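Local coordinates for long form salivary protein D7L1 (PDB 3DZT), which binds and sequesters host biogenic amines and leukotrienes during mosquito blood feeding, using separate pockets for the amines and the lipids, at residues G2-E7 / N126-N131; D145-K150 / Q272-N277. All coordinates share one frame; numbering follows the deposited sequence.

Contact 1: residues G2-E7 / N126-N131; sequences GPFDPE and NLFHGN. With EAH ((5S,7E,9E,11Z,14Z)-5-hydroxyicosa-7,9,11,14-tetraenoic acid), chain C.
H129 meets P6 in a CH-pi contact: CG of P6 lies 3.8 Å from the centroid of the H129 imidazole, only 10° off the ring normal. The puckered pyrrolidine ring of P6 turns its CG onto one face of the planar imidazole, and its backbone nitrogen, N, also lies over a face, toward the rim, 3.4 Å from CD2 of H129. P6 also suits the first turn of helix 6-20, where no backbone N-H need be spent, while D5 before it takes the N-cap position.

One polar contact uses the edge of the same imidazole. NE2 of H129 gives a weak, bent hydrogen bond to O of F4, 2.9 Å long with an N-H...O angle of 127°. The first torsion of H129, with CG anti to its own carbonyl carbon (chi1 -55°), directs the imidazole to the 2-7 segment. Separately, a water bridges the two backbones, donating to O of P6 at 2.8 Å and to O of H129 at 2.9 Å.

Apolar packing is looser. CD2 of F4 and CE1 of F128 meet edge against edge at 4.4 Å, and M9 of helix 6-20 touches both rings and H129. One face of F128 receives the fatty acid tail, with C20 4.0 Å above the ring plane.

The lipid hydroxyl O3 donates to O of G130, an experimentally established leukotriene E4 site residue, at 3.1 Å. Thus the turn after helix 121-127 serves the N-terminal pocket with a carbonyl and an aromatic face, while H129 fastens that turn to the start of helix 6-20 chiefly by ring packing, its one direct hydrogen bond being weak.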
loop_
_atom_site.group_PDB
_atom_site.type_symbol
_atom_site.label_atom_id
_atom_site.label_comp_id
_atom_site.label_asym_id
_atom_site.label_seq_id
_atom_site.Cartn_x
_atom_site.Cartn_y
_atom_site.Cartn_z
ATOM N N GLY A 2 -5.241 9.510 -6.686
ATOM C CA GLY A 2 -4.981 10.612 -5.737
ATOM C C GLY A 2 -6.232 11.336 -5.234
ATOM O O GLY A 2 -7.328 11.131 -5.787
ATOM N N PRO A 3 -6.106 12.145 -4.164
ATOM C CA PRO A 3 -4.879 12.439 -3.406
ATOM C C PRO A 3 -4.514 11.285 -2.463
ATOM O O PRO A 3 -5.329 10.367 -2.250
ATOM C CB PRO A 3 -5.268 13.667 -2.597
ATOM C CG PRO A 3 -6.736 13.439 -2.303
ATOM C CD PRO A 3 -7.278 12.820 -3.565
ATOM N N PHE A 4 -3.301 11.334 -1.913
ATOM C CA PHE A 4 -2.754 10.254 -1.105
ATOM C C PHE A 4 -2.433 10.770 0.266
ATOM O O PHE A 4 -1.810 11.829 0.412
ATOM C CB PHE A 4 -1.464 9.703 -1.758
ATOM C CG PHE A 4 -1.668 9.186 -3.154
ATOM C CD1 PHE A 4 -2.303 7.954 -3.377
ATOM C CD2 PHE A 4 -1.256 9.941 -4.265
ATOM C CE1 PHE A 4 -2.491 7.465 -4.673
ATOM C CE2 PHE A 4 -1.450 9.462 -5.552
ATOM C CZ PHE A 4 -2.067 8.235 -5.765
ATOM N N ASP A 5 -2.864 10.026 1.288
ATOM C CA ASP A 5 -2.518 10.353 2.665
ATOM C C ASP A 5 -1.115 9.791 3.007
ATOM O O ASP A 5 -0.493 9.154 2.137
ATOM C CB ASP A 5 -3.648 9.908 3.635
ATOM C CG ASP A 5 -3.708 8.400 3.864
ATOM O OD1 ASP A 5 -2.700 7.715 3.630
ATOM O OD2 ASP A 5 -4.801 7.895 4.259
ATOM N N PRO A 6 -0.579 10.078 4.210
ATOM C CA PRO A 6 0.795 9.650 4.497
ATOM C C PRO A 6 1.029 8.127 4.424
ATOM O O PRO A 6 2.105 7.690 4.002
ATOM C CB PRO A 6 1.034 10.171 5.924
ATOM C CG PRO A 6 0.115 11.383 6.026
ATOM C CD PRO A 6 -1.126 10.898 5.316
ATOM N N GLU A 7 0.024 7.352 4.829
ATOM C CA GLU A 7 0.124 5.897 4.808
ATOM C C GLU A 7 0.113 5.428 3.347
ATOM O O GLU A 7 0.806 4.468 2.998
ATOM C CB GLU A 7 -1.048 5.277 5.588
ATOM C CG GLU A 7 -1.064 3.717 5.612
ATOM C CD GLU A 7 -1.646 3.099 4.358
ATOM O OE1 GLU A 7 -2.452 3.753 3.651
ATOM O OE2 GLU A 7 -1.307 1.931 4.070
ATOM N N ASN A 126 7.650 17.595 0.110
ATOM C CA ASN A 126 6.691 18.130 1.086
ATOM C C ASN A 126 5.261 17.720 0.780
ATOM O O ASN A 126 4.533 17.287 1.672
ATOM C CB ASN A 126 6.814 19.655 1.160
ATOM C CG ASN A 126 8.111 20.096 1.848
ATOM O OD1 ASN A 126 8.898 19.270 2.267
ATOM N ND2 ASN A 126 8.328 21.392 1.952
ATOM N N LEU A 127 4.887 17.840 -0.493
ATOM C CA LEU A 127 3.514 17.600 -0.934
ATOM C C LEU A 127 3.113 16.150 -0.783
ATOM O O LEU A 127 1.959 15.857 -0.479
ATOM C CB LEU A 127 3.365 17.949 -2.404
ATOM C CG LEU A 127 2.666 19.212 -2.851
ATOM C CD1 LEU A 127 2.317 19.055 -4.321
ATOM C CD2 LEU A 127 1.383 19.486 -2.013
ATOM N N PHE A 128 4.069 15.264 -1.026
ATOM C CA PHE A 128 3.794 13.825 -1.109
ATOM C C PHE A 128 4.249 13.039 0.125
ATOM O O PHE A 128 4.549 11.836 0.037
ATOM C CB PHE A 128 4.324 13.234 -2.434
ATOM C CG PHE A 128 3.475 13.627 -3.638
ATOM C CD1 PHE A 128 2.260 12.970 -3.883
ATOM C CD2 PHE A 128 3.852 14.668 -4.477
ATOM C CE1 PHE A 128 1.442 13.329 -4.956
ATOM C CE2 PHE A 128 3.032 15.044 -5.574
ATOM C CZ PHE A 128 1.813 14.386 -5.789
ATOM N N HIS A 129 4.241 13.716 1.277
ATOM C CA HIS A 129 4.431 13.059 2.580
ATOM C C HIS A 129 5.811 12.435 2.696
ATOM O O HIS A 129 5.981 11.353 3.258
ATOM C CB HIS A 129 3.309 12.044 2.848
ATOM C CG HIS A 129 1.941 12.645 2.743
ATOM N ND1 HIS A 129 1.563 13.765 3.455
ATOM C CD2 HIS A 129 0.856 12.272 2.023
ATOM C CE1 HIS A 129 0.310 14.066 3.167
ATOM N NE2 HIS A 129 -0.151 13.162 2.316
ATOM N N GLY A 130 6.795 13.151 2.162
ATOM C CA GLY A 130 8.176 12.715 2.223
ATOM C C GLY A 130 8.956 13.447 3.304
ATOM O O GLY A 130 10.069 13.029 3.653
ATOM N N ASN A 131 8.386 14.537 3.802
ATOM C CA ASN A 131 9.009 15.380 4.837
ATOM C C ASN A 131 8.644 14.822 6.214
ATOM O O ASN A 131 7.505 14.923 6.660
ATOM C CB ASN A 131 8.533 16.822 4.680
ATOM C CG ASN A 131 9.220 17.810 5.640
ATOM O OD1 ASN A 131 9.311 17.580 6.843
ATOM N ND2 ASN A 131 9.652 18.939 5.103
HETATM O O1 EAH C . 6.567 9.438 7.679
HETATM C C1 EAH C . 7.624 9.478 7.125
HETATM O O2 EAH C . 8.587 8.968 7.643
HETATM C C2 EAH C . 7.818 10.192 5.823
HETATM C C3 EAH C . 9.084 9.637 5.250
HETATM C C4 EAH C . 8.874 8.854 3.969
HETATM C C5 EAH C . 10.118 8.945 3.095
HETATM O O3 EAH C . 10.294 10.137 2.556
HETATM C C6 EAH C . 10.187 7.791 2.113
HETATM C C7 EAH C . 11.272 7.917 1.076
HETATM C C8 EAH C . 10.762 7.807 -0.309
HETATM C C9 EAH C . 11.710 8.262 -1.285
HETATM C C10 EAH C . 11.191 8.532 -2.464
HETATM C C11 EAH C . 12.268 8.989 -3.295
HETATM C C12 EAH C . 12.112 9.519 -4.473
HETATM C C13 EAH C . 10.773 9.593 -5.094
HETATM C C14 EAH C . 10.761 8.809 -6.366
HETATM C C15 EAH C . 10.444 9.192 -7.574
HETATM C C16 EAH C . 10.003 10.557 -7.960
HETATM C C17 EAH C . 8.521 10.729 -7.818
HETATM C C18 EAH C . 8.317 11.381 -6.494
HETATM C C19 EAH C . 7.121 12.270 -6.326
HETATM C C20 EAH C . 5.836 11.543 -6.200
HETATM O O HOH W 1 4.689 8.841 3.781
#

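Contact 2: residues D145-K150 / Q272-N277; sequences DIRQKK and QIYAFN. With EAH ((5S,7E,9E,11Z,14Z)-5-hydroxyicosa-7,9,11,14-tetraenoic acid), chain C.
R147 lays its guanidinium flat on the ring of Y274, the planes 13° apart and the group centres separated by 3.7 Å. CZ of R147 comes within 3.3 Å of CE1 of Y274, while NH1 stands over the middle of the ring, a cation-pi stack in which the two side chains run in opposite directions. The arginine starts out extended, with CG opposite its backbone N (chi1 178°), and then bends sharply at chi2, -94°, which brings the planar end over the tyrosine. Farther back along the chain, CD of R147 passes close to OH of Y274.

Hydrogen bonds from outside fix both groups: NE of R147 donates to O of Q151, and OH of Y274 is bonded to E7 of helix 6-20. An arginine suits this place because its flat cation can stack and still donate from its rim.

K150 completes the contact at the surface. Its CA makes a CA-H...O contact with O of Q272, 3.0 Å away, and its side chain carries CD to 4.1 Å from CG2 of I273. I273 opens a type I turn closed by the bond from N of F276 to O of I273.

K149 turns the other way, bent at chi3, to put NZ 3.2 Å from carboxylate atom O2 of the lipid, with a weak bond to O1. Lysine fits here by its reach and probable positive charge. The two loops are therefore joined mainly by stacking and close backbone packing, whereas K149 of the 145-150 loop probably pairs its charge with the lipid carboxylate.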
loop_
_atom_site.group_PDB
_atom_site.type_symbol
_atom_site.label_atom_id
_atom_site.label_comp_id
_atom_site.label_asym_id
_atom_site.label_seq_id
_atom_site.Cartn_x
_atom_site.Cartn_y
_atom_site.Cartn_z
ATOM N N ASP A 145 -7.374 7.508 13.458
ATOM C CA ASP A 145 -8.119 7.488 12.193
ATOM C C ASP A 145 -7.272 7.085 10.973
ATOM O O ASP A 145 -7.793 6.873 9.884
ATOM C CB ASP A 145 -8.826 8.840 11.967
ATOM C CG ASP A 145 -9.801 9.162 13.063
ATOM O OD1 ASP A 145 -10.573 8.264 13.465
ATOM O OD2 ASP A 145 -9.789 10.317 13.519
ATOM N N ILE A 146 -5.972 6.923 11.174
ATOM C CA ILE A 146 -5.101 6.398 10.116
ATOM C C ILE A 146 -4.168 5.336 10.695
ATOM O O ILE A 146 -3.808 5.378 11.891
ATOM C CB ILE A 146 -4.269 7.548 9.469
ATOM C CG1 ILE A 146 -3.679 7.111 8.116
ATOM C CG2 ILE A 146 -3.202 8.065 10.458
ATOM C CD1 ILE A 146 -2.995 8.244 7.334
ATOM N N ARG A 147 -3.778 4.369 9.862
ATOM C CA ARG A 147 -2.773 3.408 10.290
ATOM C C ARG A 147 -1.460 4.163 10.528
ATOM O O ARG A 147 -0.976 4.906 9.647
ATOM C CB ARG A 147 -2.622 2.316 9.243
ATOM C CG ARG A 147 -1.547 1.252 9.575
ATOM C CD ARG A 147 -0.214 1.615 8.923
ATOM N NE ARG A 147 0.813 0.618 9.268
ATOM C CZ ARG A 147 2.117 0.796 9.055
ATOM N NH1 ARG A 147 2.563 1.901 8.451
ATOM N NH2 ARG A 147 2.976 -0.141 9.430
ATOM N N GLN A 148 -0.898 3.983 11.719
ATOM C CA GLN A 148 0.301 4.734 12.128
ATOM C C GLN A 148 1.537 3.935 11.726
ATOM O O GLN A 148 1.465 2.729 11.496
ATOM C CB GLN A 148 0.298 4.941 13.648
ATOM C CG GLN A 148 -0.808 5.857 14.134
ATOM C CD GLN A 148 -0.537 7.323 13.824
ATOM O OE1 GLN A 148 0.615 7.783 13.841
ATOM N NE2 GLN A 148 -1.610 8.079 13.568
ATOM N N LYS A 149 2.686 4.594 11.671
ATOM C CA LYS A 149 3.924 3.862 11.354
ATOM C C LYS A 149 4.167 2.782 12.407
ATOM O O LYS A 149 3.890 3.009 13.602
ATOM C CB LYS A 149 5.116 4.825 11.282
ATOM C CG LYS A 149 5.106 5.640 9.965
ATOM C CD LYS A 149 6.395 6.429 9.706
ATOM C CE LYS A 149 6.561 7.491 10.780
ATOM N NZ LYS A 149 7.826 8.294 10.654
ATOM N N LYS A 150 4.641 1.615 11.945
ATOM C CA LYS A 150 4.938 0.444 12.802
ATOM C C LYS A 150 3.692 -0.207 13.438
ATOM O O LYS A 150 3.810 -1.014 14.363
ATOM C CB LYS A 150 5.983 0.782 13.887
ATOM C CG LYS A 150 7.262 1.447 13.348
ATOM C CD LYS A 150 7.957 0.605 12.285
ATOM C CE LYS A 150 9.389 1.107 11.976
ATOM N NZ LYS A 150 9.483 2.607 11.842
ATOM N N GLN A 272 2.964 -4.754 9.760
ATOM C CA GLN A 272 3.467 -4.063 10.951
ATOM C C GLN A 272 4.647 -3.145 10.683
ATOM O O GLN A 272 4.905 -2.225 11.470
ATOM C CB GLN A 272 3.852 -5.060 12.043
ATOM C CG GLN A 272 2.672 -5.931 12.496
ATOM C CD GLN A 272 3.063 -7.033 13.463
ATOM O OE1 GLN A 272 4.215 -7.112 13.931
ATOM N NE2 GLN A 272 2.098 -7.891 13.784
ATOM N N ILE A 273 5.395 -3.409 9.614
ATOM C CA ILE A 273 6.579 -2.576 9.293
ATOM C C ILE A 273 6.627 -2.516 7.780
ATOM O O ILE A 273 6.926 -3.529 7.139
ATOM C CB ILE A 273 7.896 -3.224 9.768
ATOM C CG1 ILE A 273 7.791 -3.700 11.220
ATOM C CG2 ILE A 273 9.081 -2.229 9.537
ATOM C CD1 ILE A 273 8.970 -4.567 11.701
ATOM N N TYR A 274 6.267 -1.371 7.199
ATOM C CA TYR A 274 6.196 -1.312 5.732
ATOM C C TYR A 274 7.550 -1.576 5.090
ATOM O O TYR A 274 7.600 -2.170 4.007
ATOM C CB TYR A 274 5.601 0.011 5.241
ATOM C CG TYR A 274 4.079 0.039 5.329
ATOM C CD1 TYR A 274 3.366 -0.885 6.150
ATOM C CD2 TYR A 274 3.354 0.990 4.625
ATOM C CE1 TYR A 274 1.954 -0.841 6.218
ATOM C CE2 TYR A 274 1.956 1.032 4.690
ATOM C CZ TYR A 274 1.278 0.135 5.499
ATOM O OH TYR A 274 -0.089 0.233 5.545
ATOM N N ALA A 275 8.628 -1.165 5.775
ATOM C CA ALA A 275 10.008 -1.460 5.345
ATOM C C ALA A 275 10.528 -2.864 5.727
ATOM O O ALA A 275 11.744 -3.093 5.726
ATOM C CB ALA A 275 10.955 -0.384 5.908
ATOM N N PHE A 276 9.611 -3.788 6.039
ATOM C CA PHE A 276 9.916 -5.167 6.497
ATOM C C PHE A 276 11.110 -5.808 5.792
ATOM O O PHE A 276 12.018 -6.345 6.449
ATOM C CB PHE A 276 8.678 -6.033 6.284
ATOM C CG PHE A 276 8.769 -7.419 6.896
ATOM C CD1 PHE A 276 8.432 -7.625 8.238
ATOM C CD2 PHE A 276 9.131 -8.524 6.107
ATOM C CE1 PHE A 276 8.521 -8.918 8.809
ATOM C CE2 PHE A 276 9.209 -9.811 6.663
ATOM C CZ PHE A 276 8.895 -9.998 8.016
ATOM N N ASN A 277 11.069 -5.754 4.460
ATOM C CA ASN A 277 12.054 -6.396 3.583
ATOM C C ASN A 277 13.160 -5.491 3.036
ATOM O O ASN A 277 14.000 -5.946 2.259
ATOM C CB ASN A 277 11.309 -7.043 2.409
ATOM C CG ASN A 277 10.699 -8.356 2.772
ATOM O OD1 ASN A 277 11.319 -9.166 3.448
ATOM N ND2 ASN A 277 9.465 -8.590 2.316
HETATM O O1 EAH C . 6.567 9.438 7.679
HETATM C C1 EAH C . 7.624 9.478 7.125
HETATM O O2 EAH C . 8.587 8.968 7.643
HETATM C C2 EAH C . 7.818 10.192 5.823
HETATM C C3 EAH C . 9.084 9.637 5.250
HETATM C C4 EAH C . 8.874 8.854 3.969
HETATM C C5 EAH C . 10.118 8.945 3.095
HETATM O O3 EAH C . 10.294 10.137 2.556
HETATM C C6 EAH C . 10.187 7.791 2.113
HETATM C C7 EAH C . 11.272 7.917 1.076
HETATM C C8 EAH C . 10.762 7.807 -0.309
HETATM C C9 EAH C . 11.710 8.262 -1.285
HETATM C C10 EAH C . 11.191 8.532 -2.464
HETATM C C11 EAH C . 12.268 8.989 -3.295
HETATM C C12 EAH C . 12.112 9.519 -4.473
HETATM C C13 EAH C . 10.773 9.593 -5.094
HETATM C C14 EAH C . 10.761 8.809 -6.366
HETATM C C15 EAH C . 10.444 9.192 -7.574
HETATM C C16 EAH C . 10.003 10.557 -7.960
HETATM C C17 EAH C . 8.521 10.729 -7.818
HETATM C C18 EAH C . 8.317 11.381 -6.494
HETATM C C19 EAH C . 7.121 12.270 -6.326
HETATM C C20 EAH C . 5.836 11.543 -6.200
#

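Contacts 1 and 2, their centres 15 Å apart, serve the same fatty acid at different points. G130 of contact 1 takes the hydroxyl and F128 meets the tail, while K149 of contact 2 holds the carboxylate; W37 adds a further hydrogen bond. The two also touch directly: OE2 of E7 and OH of Y274 are 2.6 Å apart, a probable hydrogen bond, and E7 is salt-bridged to R198. Beside it, CD1 of I146 packs 3.5 Å from CG of D5 and 3.8 Å from CD of P6. The start of helix 6-20 thus links the lipid-binding turn to the loops 145-150 and 272-277, the latter following E268 of the amine site.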